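Local coordinates for protein CEL44C (Paenibacillus polymyxa, PDB 2YIH) that cleaves the beta-1,4-glucan backbone of xyloglucan and cellulose as an endo-acting glycoside hydrolase of family 44, at residues 257-260 against 261-265. The protein carries 8 engineered substitutions. Numbering follows the deposited sequence.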
loop_
_atom_site.group_PDB
_atom_site.type_symbol
_atom_site.label_atom_id
_atom_site.label_comp_id
_atom_site.label_asym_id
_atom_site.label_seq_id
_atom_site.Cartn_x
_atom_site.Cartn_y
_atom_site.Cartn_z
ATOM N N TRP A 257 -17.838 11.704 -7.585
ATOM C CA TRP A 257 -16.437 11.719 -7.999
ATOM C C TRP A 257 -16.141 10.521 -8.863
ATOM O O TRP A 257 -16.980 9.611 -8.970
ATOM C CB TRP A 257 -15.462 11.786 -6.799
ATOM C CG TRP A 257 -15.565 10.682 -5.718
ATOM C CD1 TRP A 257 -16.603 9.814 -5.489
ATOM C CD2 TRP A 257 -14.620 10.469 -4.663
ATOM N NE1 TRP A 257 -16.334 9.051 -4.370
ATOM C CE2 TRP A 257 -15.131 9.447 -3.837
ATOM C CE3 TRP A 257 -13.387 11.060 -4.334
ATOM C CZ2 TRP A 257 -14.446 8.980 -2.703
ATOM C CZ3 TRP A 257 -12.706 10.617 -3.192
ATOM C CH2 TRP A 257 -13.239 9.586 -2.392
ATOM N N PHE A 258 -14.963 10.535 -9.504
ATOM C CA PHE A 258 -14.579 9.458 -10.439
ATOM C C PHE A 258 -14.572 8.073 -9.755
ATOM O O PHE A 258 -14.875 7.057 -10.386
ATOM C CB PHE A 258 -13.203 9.782 -11.094
ATOM C CG PHE A 258 -12.658 8.655 -11.912
ATOM C CD1 PHE A 258 -13.177 8.379 -13.165
ATOM C CD2 PHE A 258 -11.750 7.749 -11.343
ATOM C CE1 PHE A 258 -12.754 7.213 -13.885
ATOM C CE2 PHE A 258 -11.322 6.605 -12.026
ATOM C CZ PHE A 258 -11.835 6.309 -13.304
ATOM N N VAL A 259 -14.207 8.046 -8.471
ATOM C CA VAL A 259 -14.210 6.801 -7.683
ATOM C C VAL A 259 -15.545 6.068 -7.923
ATOM O O VAL A 259 -15.556 4.879 -8.226
ATOM C CB VAL A 259 -14.036 7.109 -6.164
ATOM C CG1 VAL A 259 -14.397 5.869 -5.265
ATOM C CG2 VAL A 259 -12.603 7.619 -5.879
ATOM N N ASP A 260 -16.658 6.803 -7.821
ATOM C CA ASP A 260 -17.996 6.210 -7.988
ATOM C C ASP A 260 -18.271 5.757 -9.411
ATOM O O ASP A 260 -18.808 4.659 -9.621
ATOM C CB ASP A 260 -19.078 7.223 -7.575
ATOM C CG ASP A 260 -19.073 7.492 -6.079
ATOM O OD1 ASP A 260 -18.502 6.683 -5.316
ATOM O OD2 ASP A 260 -19.592 8.545 -5.665
ATOM N N TYR A 261 -17.871 6.584 -10.385
ATOM C CA TYR A 261 -18.051 6.227 -11.798
ATOM C C TYR A 261 -17.339 4.903 -12.101
ATOM O O TYR A 261 -17.887 4.014 -12.754
ATOM C CB TYR A 261 -17.532 7.358 -12.720
ATOM C CG TYR A 261 -17.422 6.972 -14.192
ATOM C CD1 TYR A 261 -18.505 7.135 -15.057
ATOM C CD2 TYR A 261 -16.219 6.488 -14.735
ATOM C CE1 TYR A 261 -18.396 6.773 -16.414
ATOM C CE2 TYR A 261 -16.107 6.134 -16.083
ATOM C CZ TYR A 261 -17.199 6.279 -16.913
ATOM O OH TYR A 261 -17.111 5.928 -18.226
ATOM N N TYR A 262 -16.088 4.811 -11.666
ATOM C CA TYR A 262 -15.291 3.610 -11.924
ATOM C C TYR A 262 -15.912 2.364 -11.285
ATOM O O TYR A 262 -16.053 1.326 -11.929
ATOM C CB TYR A 262 -13.875 3.809 -11.415
ATOM C CG TYR A 262 -12.929 2.635 -11.647
ATOM C CD1 TYR A 262 -12.181 2.529 -12.839
ATOM C CD2 TYR A 262 -12.689 1.708 -10.624
ATOM C CE1 TYR A 262 -11.290 1.487 -13.018
ATOM C CE2 TYR A 262 -11.806 0.687 -10.787
ATOM C CZ TYR A 262 -11.091 0.596 -11.972
ATOM O OH TYR A 262 -10.176 -0.384 -12.094
ATOM N N LEU A 263 -16.297 2.484 -10.019
ATOM C CA LEU A 263 -16.885 1.356 -9.301
ATOM C C LEU A 263 -18.163 0.882 -9.977
ATOM O O LEU A 263 -18.334 -0.312 -10.247
ATOM C CB LEU A 263 -17.141 1.718 -7.837
ATOM C CG LEU A 263 -15.889 1.808 -6.972
ATOM C CD1 LEU A 263 -16.140 2.697 -5.769
ATOM C CD2 LEU A 263 -15.434 0.417 -6.544
ATOM N N ASP A 264 -19.028 1.832 -10.331
ATOM C CA ASP A 264 -20.302 1.483 -10.950
ATOM C C ASP A 264 -20.082 0.894 -12.337
ATOM O O ASP A 264 -20.725 -0.089 -12.722
ATOM C CB ASP A 264 -21.193 2.743 -11.013
ATOM C CG ASP A 264 -22.634 2.432 -11.389
ATOM O OD1 ASP A 264 -23.150 1.383 -10.990
ATOM O OD2 ASP A 264 -23.269 3.306 -12.026
ATOM N N GLN A 265 -19.157 1.478 -13.105
ATOM C CA GLN A 265 -18.912 0.987 -14.472
ATOM C C GLN A 265 -18.246 -0.380 -14.469
ATOM O O GLN A 265 -18.576 -1.224 -15.308
ATOM C CB GLN A 265 -18.068 1.993 -15.293
ATOM C CG GLN A 265 -18.818 3.323 -15.591
ATOM C CD GLN A 265 -20.109 3.119 -16.392
ATOM O OE1 GLN A 265 -21.203 3.565 -15.989
ATOM N NE2 GLN A 265 -20.005 2.347 -17.448
#
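Phe258 lies across both Tyr261 and Tyr262, three and four residues further along the first turns of helix 258-273. Its CE1 is 3.6 Å from Tyr261 CD2, while CZ reaches the CB of Tyr262 at 3.7 Å. The planes are inclined by 38° to Tyr261 and 47° to Tyr262, and the three rings form an aromatic cluster. With CG anti to the backbone N (chi1 172°), the Phe258 ring is carried along the helix to meet both tyrosines. Helix 205-222 meets this cluster through Leu208, touching Phe258, and Val209, touching Tyr261. Replacing Phe258 by alanine would remove the ring, and Tyr261 CD2 and Tyr262 CB would probably be left without their shared neighbour. On another side, Val259 and Leu263 lie side by side, their CG1 and CD1 methyls 3.7 Å apart.

The helical backbone bonds are uneven. Tyr262 N donates to Phe258 O over 2.9 Å in an almost straight bond, whereas the first link, Tyr261 N to Trp257 O, is weak at 3.5 Å. Trp257, at the N-cap position, holds Val259 CB against one face of its indole and has Asp260 OD2 in plane at the ring edge. Its NE1 makes only a weak bond to Asp260 OD1, 3.3 Å away; both atoms also bond to Ser344 OG on helix 337-348.

The looser side is at Asp264 and Gln265, both partly exposed. Asp264 CB approaches Asp260 O at 3.4 Å, but its carboxylate turns to Tyr255 OH. In the parallel eight-stranded (TIM) barrel of this family 44 domain, helix 258-273 comes between strands 227-233 and 280-285. Mostly apolar contacts line its buried flanks, but with weak bonds at the N-cap supplemented by Ser344, the helix start probably depends on its neighbour as well as on its own backbone.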